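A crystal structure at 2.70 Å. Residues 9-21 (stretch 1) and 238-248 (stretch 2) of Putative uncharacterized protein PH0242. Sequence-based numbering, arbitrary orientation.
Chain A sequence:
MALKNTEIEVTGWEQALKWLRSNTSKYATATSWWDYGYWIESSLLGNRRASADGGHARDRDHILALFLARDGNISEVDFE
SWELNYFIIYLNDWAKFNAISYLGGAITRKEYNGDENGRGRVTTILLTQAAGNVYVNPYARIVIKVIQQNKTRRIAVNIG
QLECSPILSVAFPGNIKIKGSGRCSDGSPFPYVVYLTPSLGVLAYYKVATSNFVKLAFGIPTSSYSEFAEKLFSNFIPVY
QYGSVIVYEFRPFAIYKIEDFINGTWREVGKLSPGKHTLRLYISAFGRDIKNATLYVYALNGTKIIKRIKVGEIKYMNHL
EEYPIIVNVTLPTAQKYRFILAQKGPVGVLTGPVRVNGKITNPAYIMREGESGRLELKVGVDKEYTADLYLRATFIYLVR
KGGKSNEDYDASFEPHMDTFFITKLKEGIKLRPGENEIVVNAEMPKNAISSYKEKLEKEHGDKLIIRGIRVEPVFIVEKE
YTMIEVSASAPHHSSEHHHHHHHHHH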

# COMPACT_ATOMS: atom_id res chain seq x y z
N GLU A 9 10.54 24.55 -9.80
CA GLU A 9 9.67 23.37 -9.84
C GLU A 9 9.50 22.81 -8.42
O GLU A 9 10.43 22.31 -7.82
N VAL A 10 8.28 22.94 -7.90
CA VAL A 10 7.91 22.42 -6.60
C VAL A 10 7.55 20.94 -6.78
O VAL A 10 6.59 20.62 -7.46
N THR A 11 8.33 20.05 -6.16
CA THR A 11 8.11 18.60 -6.31
C THR A 11 6.94 18.16 -5.47
O THR A 11 6.21 17.23 -5.86
N GLY A 12 6.77 18.81 -4.32
CA GLY A 12 5.71 18.48 -3.38
C GLY A 12 6.27 17.99 -2.06
O GLY A 12 5.60 18.04 -1.04
N TRP A 13 7.53 17.55 -2.08
CA TRP A 13 8.14 16.93 -0.90
C TRP A 13 8.25 17.78 0.32
O TRP A 13 8.08 17.30 1.44
N GLU A 14 8.58 19.05 0.11
CA GLU A 14 8.75 19.96 1.24
C GLU A 14 7.42 20.16 1.93
O GLU A 14 7.35 20.10 3.17
N GLN A 15 6.36 20.33 1.13
CA GLN A 15 5.01 20.49 1.65
C GLN A 15 4.49 19.22 2.33
O GLN A 15 3.78 19.29 3.34
N ALA A 16 4.83 18.07 1.76
CA ALA A 16 4.35 16.79 2.28
C ALA A 16 4.95 16.49 3.62
O ALA A 16 4.24 16.09 4.53
N LEU A 17 6.26 16.69 3.78
CA LEU A 17 6.87 16.43 5.08
C LEU A 17 6.35 17.37 6.13
O LEU A 17 6.15 16.96 7.28
N LYS A 18 6.14 18.63 5.74
CA LYS A 18 5.58 19.64 6.64
C LYS A 18 4.22 19.15 7.12
O LYS A 18 3.93 19.17 8.32
N TRP A 19 3.41 18.69 6.17
CA TRP A 19 2.10 18.13 6.46
C TRP A 19 2.21 16.99 7.42
O TRP A 19 1.52 16.99 8.44
N LEU A 20 3.07 16.01 7.12
CA LEU A 20 3.25 14.86 8.01
C LEU A 20 3.61 15.28 9.42
O LEU A 20 2.99 14.81 10.36
N ARG A 21 4.60 16.16 9.56
CA ARG A 21 5.02 16.71 10.87
C ARG A 21 3.89 17.39 11.66
O ARG A 21 3.92 17.35 12.88
N PRO A 238 -6.18 9.00 -0.05
CA PRO A 238 -5.35 10.22 -0.21
C PRO A 238 -5.67 11.15 0.92
O PRO A 238 -6.81 11.52 1.05
N VAL A 239 -4.71 11.48 1.75
CA VAL A 239 -4.96 12.43 2.82
C VAL A 239 -4.33 13.81 2.57
O VAL A 239 -4.67 14.76 3.26
N TYR A 240 -3.39 13.89 1.62
CA TYR A 240 -2.71 15.15 1.28
C TYR A 240 -2.05 14.98 -0.06
O TYR A 240 -1.52 13.90 -0.36
N GLN A 241 -2.09 16.04 -0.87
CA GLN A 241 -1.36 16.12 -2.13
C GLN A 241 -0.83 17.51 -2.42
O GLN A 241 -1.41 18.51 -2.01
N TYR A 242 0.28 17.53 -3.15
CA TYR A 242 0.97 18.74 -3.48
C TYR A 242 1.98 18.43 -4.56
O TYR A 242 2.76 17.47 -4.46
N GLY A 243 1.98 19.25 -5.61
CA GLY A 243 2.94 19.03 -6.67
C GLY A 243 2.79 17.62 -7.21
O GLY A 243 1.71 17.25 -7.67
N SER A 244 3.87 16.85 -7.12
CA SER A 244 3.90 15.48 -7.61
C SER A 244 3.92 14.46 -6.45
O SER A 244 4.41 13.35 -6.63
N VAL A 245 3.44 14.85 -5.28
CA VAL A 245 3.44 13.96 -4.15
C VAL A 245 2.01 13.76 -3.63
O VAL A 245 1.30 14.73 -3.33
N ILE A 246 1.61 12.49 -3.50
CA ILE A 246 0.37 12.13 -2.83
C ILE A 246 0.72 11.30 -1.59
O ILE A 246 1.44 10.29 -1.69
N VAL A 247 0.23 11.73 -0.43
CA VAL A 247 0.35 10.95 0.81
C VAL A 247 -0.90 10.10 1.02
O VAL A 247 -1.99 10.65 1.20
N TYR A 248 -0.74 8.79 1.02
CA TYR A 248 -1.85 7.86 1.28
C TYR A 248 -1.78 7.30 2.68
O TYR A 248 -0.71 6.87 3.10

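A helix lies along one face of a β-hairpin in a largely apolar and aromatic contact, pinned at the hairpin turn by a single backbone hydrogen bond. Helix 13-21 runs nearly antiparallel to strand 238-242 (157°), their axes approaching to 8.0 Å. Val239, Tyr240, Tyr242, Val245 and Val247 point toward the helix, Gln241 and Ile246 away; the neighbours Val239 and Tyr240 both face it, so alternation holds only from Tyr240 on.

The centre of the aromatic packing is Trp19 (chi1 t) against Tyr240 (chi1 t). The indole five-membered ring and the phenol ring form an offset stack, centroids 4.1 Å apart and planes at 16°, with Trp19 CD1 3.2 Å from Tyr240 CD2. Each CB also sits over the partner's ring, so the pair overlaps from side-chain root to ring. At the far end of the indole, Trp19 CH2 lies 3.5 Å from Val239 (m) CG2.

The valines pack on Ala16: its CB lies 3.7 Å from Val245 CG1 and 4.1 Å from Val247 CG2. Val245 (t) also places CG2 over the face of Trp13 (m), 3.6 Å from Trp13 CD1, although the Trp13 CA-to-CB bond points away. Leu20 (m, t) adds CD2 at 4.1 Å from Val247 CG1.

Gln15 (m, p) covers Tyr242 (t) with its aliphatic part, CG lying over the ring face; Val10 (t) brings CG1 to 3.7 Å from Tyr242 CE2, at the ring edge.

At the type II' turn, Ser244 N donates to Thr11 O (2.7 Å), independent of side chains. Here Gly12 CA approaches Tyr242 O to 3.3 Å, a CA-H...O contact; a CB on Gly12 would clash with that oxygen. Thr11 (p) turns its hydroxyl to its own stretch, OG1 accepting from Trp13 N (3.2 Å) at the helix start.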

# COMPACT_ATOMS: atom_id res chain seq x y z
CB GLU A 9 10.19 22.31 -10.81
CG GLU A 9 9.16 21.89 -11.84
CD GLU A 9 8.58 23.07 -12.63
OE1 GLU A 9 7.61 23.71 -12.15
OE2 GLU A 9 9.10 23.37 -13.73
CB VAL A 10 6.71 23.21 -6.03
CG1 VAL A 10 6.37 22.74 -4.62
CG2 VAL A 10 7.01 24.71 -6.04
CB THR A 11 9.31 17.76 -5.87
OG1 THR A 11 9.60 18.02 -4.49
CG2 THR A 11 10.51 18.07 -6.70
CB TRP A 13 9.52 16.35 -1.25
CG TRP A 13 9.42 15.01 -1.89
CD1 TRP A 13 9.40 14.70 -3.26
CD2 TRP A 13 9.27 13.73 -1.21
NE1 TRP A 13 9.28 13.34 -3.46
CE2 TRP A 13 9.18 12.70 -2.27
CE3 TRP A 13 9.23 13.35 0.11
CZ2 TRP A 13 9.05 11.37 -1.97
CZ3 TRP A 13 9.10 11.98 0.40
CH2 TRP A 13 9.02 11.02 -0.61
CB GLU A 14 9.35 21.30 0.81
CG GLU A 14 10.55 21.15 -0.12
CD GLU A 14 11.36 22.42 -0.29
OE1 GLU A 14 10.81 23.56 -0.18
OE2 GLU A 14 12.57 22.27 -0.54
CB GLN A 15 4.05 20.89 0.54
CG GLN A 15 4.27 22.30 0.03
CD GLN A 15 5.50 22.42 -0.87
OE1 GLN A 15 5.95 21.45 -1.50
NE2 GLN A 15 6.05 23.61 -0.91
CB ALA A 16 4.63 15.66 1.29
CB LEU A 17 8.39 16.52 5.03
CG LEU A 17 9.10 15.44 4.22
CD1 LEU A 17 10.53 15.35 4.73
CD2 LEU A 17 8.40 14.09 4.33
CB LYS A 18 5.48 21.00 5.95
CG LYS A 18 4.86 22.11 6.79
CD LYS A 18 4.29 23.15 5.83
CE LYS A 18 3.19 24.03 6.42
NZ LYS A 18 3.69 24.92 7.51
CB TRP A 19 1.38 17.69 5.18
CG TRP A 19 -0.05 17.33 5.49
CD1 TRP A 19 -1.13 18.20 5.60
CD2 TRP A 19 -0.59 16.01 5.83
NE1 TRP A 19 -2.26 17.53 5.95
CE2 TRP A 19 -2.02 16.22 6.11
CE3 TRP A 19 -0.06 14.74 5.94
CZ2 TRP A 19 -2.87 15.16 6.47
CZ3 TRP A 19 -0.92 13.68 6.30
CH2 TRP A 19 -2.30 13.90 6.56
CB LEU A 20 4.25 13.86 7.47
CG LEU A 20 3.77 12.94 6.34
CD1 LEU A 20 4.95 12.22 5.73
CD2 LEU A 20 2.75 11.92 6.80
CB ARG A 21 6.15 17.75 10.74
CG ARG A 21 7.54 17.22 10.50
CD ARG A 21 8.56 18.36 10.50
NE ARG A 21 9.71 18.04 9.64
CZ ARG A 21 9.92 18.56 8.42
NH1 ARG A 21 9.07 19.47 7.92
NH2 ARG A 21 10.98 18.18 7.71
CB PRO A 238 -5.85 10.86 -1.51
CG PRO A 238 -7.05 10.09 -1.92
CD PRO A 238 -7.12 8.79 -1.16
CB VAL A 239 -4.48 11.92 4.19
CG1 VAL A 239 -5.39 10.81 4.69
CG2 VAL A 239 -3.01 11.47 4.11
CB TYR A 240 -1.65 15.51 2.32
CG TYR A 240 -1.00 16.85 2.08
CD1 TYR A 240 0.28 16.96 1.53
CD2 TYR A 240 -1.66 18.02 2.41
CE1 TYR A 240 0.87 18.20 1.32
CE2 TYR A 240 -1.09 19.25 2.22
CZ TYR A 240 0.16 19.36 1.67
OH TYR A 240 0.67 20.63 1.48
CB GLN A 241 -2.16 15.63 -3.35
CG GLN A 241 -3.63 15.99 -3.39
CD GLN A 241 -4.44 14.93 -4.14
OE1 GLN A 241 -5.28 14.23 -3.55
NE2 GLN A 241 -4.15 14.79 -5.45
CB TYR A 242 1.63 19.36 -2.25
CG TYR A 242 1.74 20.84 -2.45
CD1 TYR A 242 0.79 21.73 -1.91
CD2 TYR A 242 2.75 21.37 -3.26
CE1 TYR A 242 0.88 23.10 -2.14
CE2 TYR A 242 2.86 22.73 -3.50
CZ TYR A 242 1.93 23.59 -2.95
OH TYR A 242 2.08 24.92 -3.22
CB SER A 244 5.15 15.27 -8.42
OG SER A 244 5.15 16.06 -9.58
CB VAL A 245 4.31 14.50 -2.98
CG1 VAL A 245 4.14 13.65 -1.75
CG2 VAL A 245 5.78 14.55 -3.35
CB ILE A 246 -0.57 11.32 -3.77
CG1 ILE A 246 -0.66 12.00 -5.17
CG2 ILE A 246 -1.92 11.14 -3.09
CD1 ILE A 246 -1.41 11.27 -6.28
CB VAL A 247 0.50 11.89 2.03
CG1 VAL A 247 0.62 11.12 3.34
CG2 VAL A 247 1.70 12.79 1.82
CB TYR A 248 -1.78 6.72 0.32
CG TYR A 248 -2.20 7.08 -1.09
CD1 TYR A 248 -1.24 7.35 -2.06
CD2 TYR A 248 -3.56 7.15 -1.46
CE1 TYR A 248 -1.60 7.65 -3.36
CE2 TYR A 248 -3.95 7.49 -2.75
CZ TYR A 248 -2.97 7.71 -3.70
OH TYR A 248 -3.31 8.02 -4.99